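Local coordinates for methyl-accepting chemotaxis protein (Vibrio cholerae, PDB 6CEQ) that senses oxygen through haem-bearing PAS domains, of which this is the second, and probably passes the signal on to the chemotaxis machinery, at the protoporphyrin IX containing Fe site. Coordinates in Å, arbitrary orientation; residue numbers count along the deposited sequence, not the author numbering.

The protoporphyrin IX containing Fe site. Residues 10-12, 40, 43, 53, 56-58, 62-63, 66-67, 75, 77, 79-80, 88, 103, 105. With HEM (protoporphyrin IX containing Fe), chain B.
A b-type haem lies in the pocket of this PAS domain, between the sheet and the helical side, almost wholly buried. His57 is the proximal ligand: its imidazole NE2 meets HEM FE at 2.3 Å. The ring is held on both faces, by the carbonyl O of Ile53 and by CG of Gln63, which should limit its rotation. On the distal side water 1 sits 2.6 Å from HEM FE, nearly opposite the histidine (172°), in the position an oxygen molecule would be expected to take.

Packing is tight around the porphyrin. Branched leucines suit the sheet because one branch can set a methyl against the distal face: Leu105 CD1 lies 3.4 Å from the centroid of the HEM pyrrole ring of NB, and Leu88 CD1 covers that of NA. Opposite Leu88, the Gln63 CG methylene presses on the other face of the same pyrrole. Unbranched Met10, with CG anti to the backbone N (chi1 -178°) and a bend at chi3, brings its terminal CE over the CHC edge.

The propionate end is watered, and Lys58 and Lys80 beside it are poorly ordered, yet direct bonds still hold the carboxylates. His62 NE2 gives a short, nearly straight bond (170° at H) to O2A, exactly in its ring plane, while the small Ser77 hydroxyl serves O1A of the same carboxylate, with water 3 bridging them. For the other propionate Gln63 bends at chi2, so its amide NE2 donates a bent bond, near the amide plane, to HEM O2D at 2.7 Å and its OE1 meets water 2 at 2.7 Å.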
loop_
_atom_site.group_PDB
_atom_site.type_symbol
_atom_site.label_atom_id
_atom_site.label_comp_id
_atom_site.label_asym_id
_atom_site.label_seq_id
_atom_site.Cartn_x
_atom_site.Cartn_y
_atom_site.Cartn_z
ATOM N N MET A 10 4.748 -2.395 -0.420
ATOM C CA MET A 10 4.559 -1.314 -1.380
ATOM C C MET A 10 5.190 -0.062 -0.788
ATOM O O MET A 10 4.994 0.206 0.396
ATOM C CB MET A 10 3.061 -1.119 -1.646
ATOM C CG MET A 10 2.679 -0.087 -2.651
ATOM S SD MET A 10 0.954 -0.384 -3.093
ATOM C CE MET A 10 0.194 -0.808 -1.557
ATOM N N MET A 11 5.946 0.699 -1.590
ATOM C CA MET A 11 6.638 1.898 -1.112
ATOM C C MET A 11 6.204 3.139 -1.891
ATOM O O MET A 11 5.964 3.072 -3.100
ATOM C CB MET A 11 8.163 1.731 -1.231
ATOM C CG MET A 11 8.739 0.570 -0.425
ATOM S SD MET A 11 10.239 -0.109 -1.159
ATOM C CE MET A 11 11.077 1.367 -1.721
ATOM N N ALA A 12 6.121 4.283 -1.203
ATOM C CA ALA A 12 5.801 5.555 -1.846
ATOM C C ALA A 12 6.754 6.640 -1.352
ATOM O O ALA A 12 7.395 6.500 -0.311
ATOM C CB ALA A 12 4.347 5.971 -1.579
ATOM N N PHE A 40 -12.048 -0.852 -8.228
ATOM C CA PHE A 40 -11.276 0.186 -8.912
ATOM C C PHE A 40 -11.257 -0.144 -10.400
ATOM O O PHE A 40 -10.287 -0.706 -10.911
ATOM C CB PHE A 40 -9.853 0.276 -8.355
ATOM C CG PHE A 40 -9.785 0.516 -6.866
ATOM C CD1 PHE A 40 -9.637 -0.531 -5.982
ATOM C CD2 PHE A 40 -9.896 1.800 -6.362
ATOM C CE1 PHE A 40 -9.572 -0.303 -4.620
ATOM C CE2 PHE A 40 -9.826 2.037 -5.003
ATOM C CZ PHE A 40 -9.669 0.980 -4.132
ATOM N N PHE A 43 -8.150 -0.746 -12.822
ATOM C CA PHE A 43 -6.978 -1.190 -12.075
ATOM C C PHE A 43 -6.098 -2.139 -12.886
ATOM O O PHE A 43 -6.585 -3.100 -13.487
ATOM C CB PHE A 43 -7.433 -1.873 -10.784
ATOM C CG PHE A 43 -6.310 -2.302 -9.893
ATOM C CD1 PHE A 43 -5.764 -1.423 -8.970
ATOM C CD2 PHE A 43 -5.808 -3.593 -9.964
ATOM C CE1 PHE A 43 -4.733 -1.822 -8.141
ATOM C CE2 PHE A 43 -4.775 -3.994 -9.140
ATOM C CZ PHE A 43 -4.238 -3.109 -8.227
ATOM N N ILE A 53 -1.021 7.827 -4.585
ATOM C CA ILE A 53 -1.880 6.991 -3.753
ATOM C C ILE A 53 -3.244 7.622 -3.515
ATOM O O ILE A 53 -4.210 6.904 -3.226
ATOM C CB ILE A 53 -1.194 6.693 -2.398
ATOM C CG1 ILE A 53 -1.027 7.980 -1.587
ATOM C CG2 ILE A 53 0.162 6.043 -2.620
ATOM C CD1 ILE A 53 -0.453 7.755 -0.170
ATOM N N PHE A 56 -6.568 6.087 -4.870
ATOM C CA PHE A 56 -7.167 4.871 -4.343
ATOM C C PHE A 56 -7.806 5.063 -2.982
ATOM O O PHE A 56 -8.383 4.114 -2.441
ATOM C CB PHE A 56 -6.107 3.767 -4.261
ATOM C CG PHE A 56 -5.402 3.522 -5.560
ATOM C CD1 PHE A 56 -6.017 2.793 -6.556
ATOM C CD2 PHE A 56 -4.156 4.059 -5.797
ATOM C CE1 PHE A 56 -5.378 2.569 -7.758
ATOM C CE2 PHE A 56 -3.516 3.847 -6.993
ATOM C CZ PHE A 56 -4.132 3.102 -7.976
ATOM N N HIS A 57 -7.730 6.263 -2.422
ATOM C CA HIS A 57 -8.192 6.521 -1.068
ATOM C C HIS A 57 -9.437 7.394 -1.111
ATOM O O HIS A 57 -9.427 8.461 -1.730
ATOM C CB HIS A 57 -7.089 7.201 -0.267
ATOM C CG HIS A 57 -5.882 6.347 -0.078
ATOM N ND1 HIS A 57 -4.609 6.871 0.052
ATOM C CD2 HIS A 57 -5.748 5.007 0.053
ATOM C CE1 HIS A 57 -3.748 5.889 0.219
ATOM N NE2 HIS A 57 -4.416 4.746 0.238
ATOM N N LYS A 58 -10.487 6.951 -0.424
ATOM C CA LYS A 58 -11.763 7.653 -0.497
ATOM C C LYS A 58 -11.681 9.027 0.156
ATOM O O LYS A 58 -12.267 9.991 -0.349
ATOM C CB LYS A 58 -12.872 6.803 0.121
ATOM C CG LYS A 58 -12.568 6.210 1.473
ATOM C CD LYS A 58 -13.817 5.584 2.072
ATOM C CE LYS A 58 -13.488 4.772 3.313
ATOM N NZ LYS A 58 -14.707 4.226 3.970
ATOM N N HIS A 62 -6.799 11.988 4.691
ATOM C CA HIS A 62 -6.572 11.143 5.860
ATOM C C HIS A 62 -5.239 10.408 5.748
ATOM O O HIS A 62 -4.362 10.546 6.609
ATOM C CB HIS A 62 -7.739 10.169 6.005
ATOM C CG HIS A 62 -7.504 9.073 6.994
ATOM N ND1 HIS A 62 -7.199 9.309 8.316
ATOM C CD2 HIS A 62 -7.558 7.728 6.853
ATOM C CE1 HIS A 62 -7.062 8.154 8.946
ATOM N NE2 HIS A 62 -7.285 7.179 8.081
ATOM N N GLN A 63 -5.058 9.646 4.665
ATOM C CA GLN A 63 -3.790 8.954 4.466
ATOM C C GLN A 63 -2.638 9.935 4.285
ATOM O O GLN A 63 -1.511 9.645 4.699
ATOM C CB GLN A 63 -3.883 8.016 3.261
ATOM C CG GLN A 63 -4.605 6.720 3.541
ATOM C CD GLN A 63 -6.104 6.804 3.320
ATOM O OE1 GLN A 63 -6.663 7.889 3.130
ATOM N NE2 GLN A 63 -6.757 5.648 3.296
ATOM N N ILE A 66 -1.336 10.770 7.564
ATOM C CA ILE A 66 -0.582 9.663 8.146
ATOM C C ILE A 66 0.835 9.632 7.579
ATOM O O ILE A 66 1.810 9.540 8.334
ATOM C CB ILE A 66 -1.314 8.325 7.914
ATOM C CG1 ILE A 66 -2.644 8.281 8.673
ATOM C CG2 ILE A 66 -0.427 7.149 8.321
ATOM C CD1 ILE A 66 -3.531 7.120 8.273
ATOM N N ILE A 67 0.988 9.791 6.259
ATOM C CA ILE A 67 2.319 9.617 5.675
ATOM C C ILE A 67 3.118 10.908 5.684
ATOM O O ILE A 67 4.316 10.884 5.356
ATOM C CB ILE A 67 2.253 9.062 4.237
ATOM C CG1 ILE A 67 1.761 10.130 3.251
ATOM C CG2 ILE A 67 1.377 7.820 4.190
ATOM C CD1 ILE A 67 2.156 9.854 1.805
ATOM N N PHE A 75 2.114 3.036 11.819
ATOM C CA PHE A 75 0.658 3.051 11.822
ATOM C C PHE A 75 0.149 1.668 11.444
ATOM O O PHE A 75 0.667 1.051 10.513
ATOM C CB PHE A 75 0.124 4.113 10.837
ATOM C CG PHE A 75 -1.374 4.161 10.739
ATOM C CD1 PHE A 75 -2.105 5.021 11.541
ATOM C CD2 PHE A 75 -2.051 3.347 9.843
ATOM C CE1 PHE A 75 -3.480 5.068 11.451
ATOM C CE2 PHE A 75 -3.433 3.391 9.743
ATOM C CZ PHE A 75 -4.145 4.251 10.545
ATOM N N SER A 77 -3.565 -0.834 10.924
ATOM C CA SER A 77 -5.013 -0.814 10.762
ATOM C C SER A 77 -5.440 -2.042 9.974
ATOM O O SER A 77 -4.634 -2.689 9.307
ATOM C CB SER A 77 -5.458 0.463 10.038
ATOM O OG SER A 77 -6.850 0.663 10.152
ATOM N N ILE A 79 -7.932 -2.966 6.863
ATOM C CA ILE A 79 -8.530 -2.231 5.757
ATOM C C ILE A 79 -9.300 -3.182 4.851
ATOM O O ILE A 79 -8.966 -4.363 4.719
ATOM C CB ILE A 79 -7.486 -1.435 4.943
ATOM C CG1 ILE A 79 -6.527 -2.369 4.203
ATOM C CG2 ILE A 79 -6.712 -0.477 5.861
ATOM C CD1 ILE A 79 -5.711 -1.649 3.149
ATOM N N LYS A 80 -10.365 -2.654 4.252
ATOM C CA LYS A 80 -11.132 -3.338 3.221
ATOM C C LYS A 80 -10.809 -2.702 1.883
ATOM O O LYS A 80 -10.913 -1.482 1.732
ATOM C CB LYS A 80 -12.639 -3.243 3.481
ATOM C CG LYS A 80 -13.094 -3.949 4.733
ATOM C CD LYS A 80 -14.600 -3.896 4.927
ATOM C CE LYS A 80 -14.997 -4.619 6.213
ATOM N NZ LYS A 80 -16.448 -4.502 6.516
ATOM N N LEU A 88 -2.871 -3.920 7.826
ATOM C CA LEU A 88 -1.947 -2.964 7.235
ATOM C C LEU A 88 -0.927 -2.482 8.252
ATOM O O LEU A 88 -1.274 -2.162 9.396
ATOM C CB LEU A 88 -2.712 -1.758 6.674
ATOM C CG LEU A 88 -1.917 -0.555 6.159
ATOM C CD1 LEU A 88 -2.676 0.077 4.999
ATOM C CD2 LEU A 88 -1.669 0.495 7.248
ATOM N N PRO A 103 6.603 6.511 2.986
ATOM C CA PRO A 103 6.072 5.354 3.708
ATOM C C PRO A 103 6.351 4.043 2.987
ATOM O O PRO A 103 6.395 3.973 1.757
ATOM C CB PRO A 103 4.566 5.633 3.737
ATOM C CG PRO A 103 4.329 6.370 2.438
ATOM C CD PRO A 103 5.563 7.207 2.205
ATOM N N LEU A 105 4.599 0.173 3.135
ATOM C CA LEU A 105 3.391 -0.516 3.555
ATOM C C LEU A 105 3.617 -2.015 3.477
ATOM O O LEU A 105 4.099 -2.516 2.454
ATOM C CB LEU A 105 2.213 -0.181 2.647
ATOM C CG LEU A 105 1.209 0.949 2.780
ATOM C CD1 LEU A 105 -0.023 0.499 2.040
ATOM C CD2 LEU A 105 0.870 1.294 4.224
HETATM C CHA HEM B . -5.921 2.253 3.443
HETATM C CHB HEM B . -1.591 4.289 2.685
HETATM C CHC HEM B . -1.508 2.032 -1.649
HETATM C CHD HEM B . -6.340 1.787 -1.374
HETATM C C1A HEM B . -4.701 2.861 3.645
HETATM C C2A HEM B . -4.181 3.227 4.902
HETATM C C3A HEM B . -2.964 3.801 4.700
HETATM C C4A HEM B . -2.721 3.802 3.313
HETATM C CMA HEM B . -2.048 4.341 5.767
HETATM C CAA HEM B . -4.852 3.017 6.235
HETATM C CBA HEM B . -5.949 4.068 6.424
HETATM C CGA HEM B . -6.728 3.760 7.676
HETATM O O1A HEM B . -6.860 2.575 8.055
HETATM O O2A HEM B . -7.244 4.689 8.335
HETATM C C1B HEM B . -1.179 3.765 1.451
HETATM C C2B HEM B . 0.148 3.905 0.962
HETATM C C3B HEM B . 0.200 3.282 -0.249
HETATM C C4B HEM B . -1.159 2.744 -0.496
HETATM C CMB HEM B . 1.285 4.611 1.655
HETATM C CAB HEM B . 1.371 3.166 -1.137
HETATM C CBB HEM B . 2.562 2.862 -0.629
HETATM C C1C HEM B . -2.833 1.776 -1.988
HETATM C C2C HEM B . -3.290 1.202 -3.184
HETATM C C3C HEM B . -4.674 1.132 -3.106
HETATM C C4C HEM B . -5.054 1.670 -1.845
HETATM C CMC HEM B . -2.437 0.746 -4.339
HETATM C CAC HEM B . -5.581 0.596 -4.137
HETATM C CBC HEM B . -5.250 -0.500 -4.811
HETATM C C1D HEM B . -6.592 1.822 -0.001
HETATM C C2D HEM B . -7.909 1.504 0.564
HETATM C C3D HEM B . -7.791 1.633 1.898
HETATM C C4D HEM B . -6.401 2.029 2.156
HETATM C CMD HEM B . -9.148 1.112 -0.201
HETATM C CAD HEM B . -8.872 1.415 2.924
HETATM C CBD HEM B . -10.029 2.379 2.661
HETATM C CGD HEM B . -9.521 3.797 2.687
HETATM O O1D HEM B . -9.544 4.490 1.646
HETATM O O2D HEM B . -9.075 4.282 3.751
HETATM N NA HEM B . -3.791 3.223 2.684
HETATM N NB HEM B . -1.914 3.076 0.566
HETATM N NC HEM B . -3.911 2.051 -1.196
HETATM N ND HEM B . -5.741 2.126 0.991
HETATM FE FE HEM B . -3.946 2.597 0.814
HETATM O O HOH W 1 -3.118 0.232 1.299
HETATM O O HOH W 2 -9.305 7.443 2.727
HETATM O O HOH W 3 -9.158 1.008 8.803
#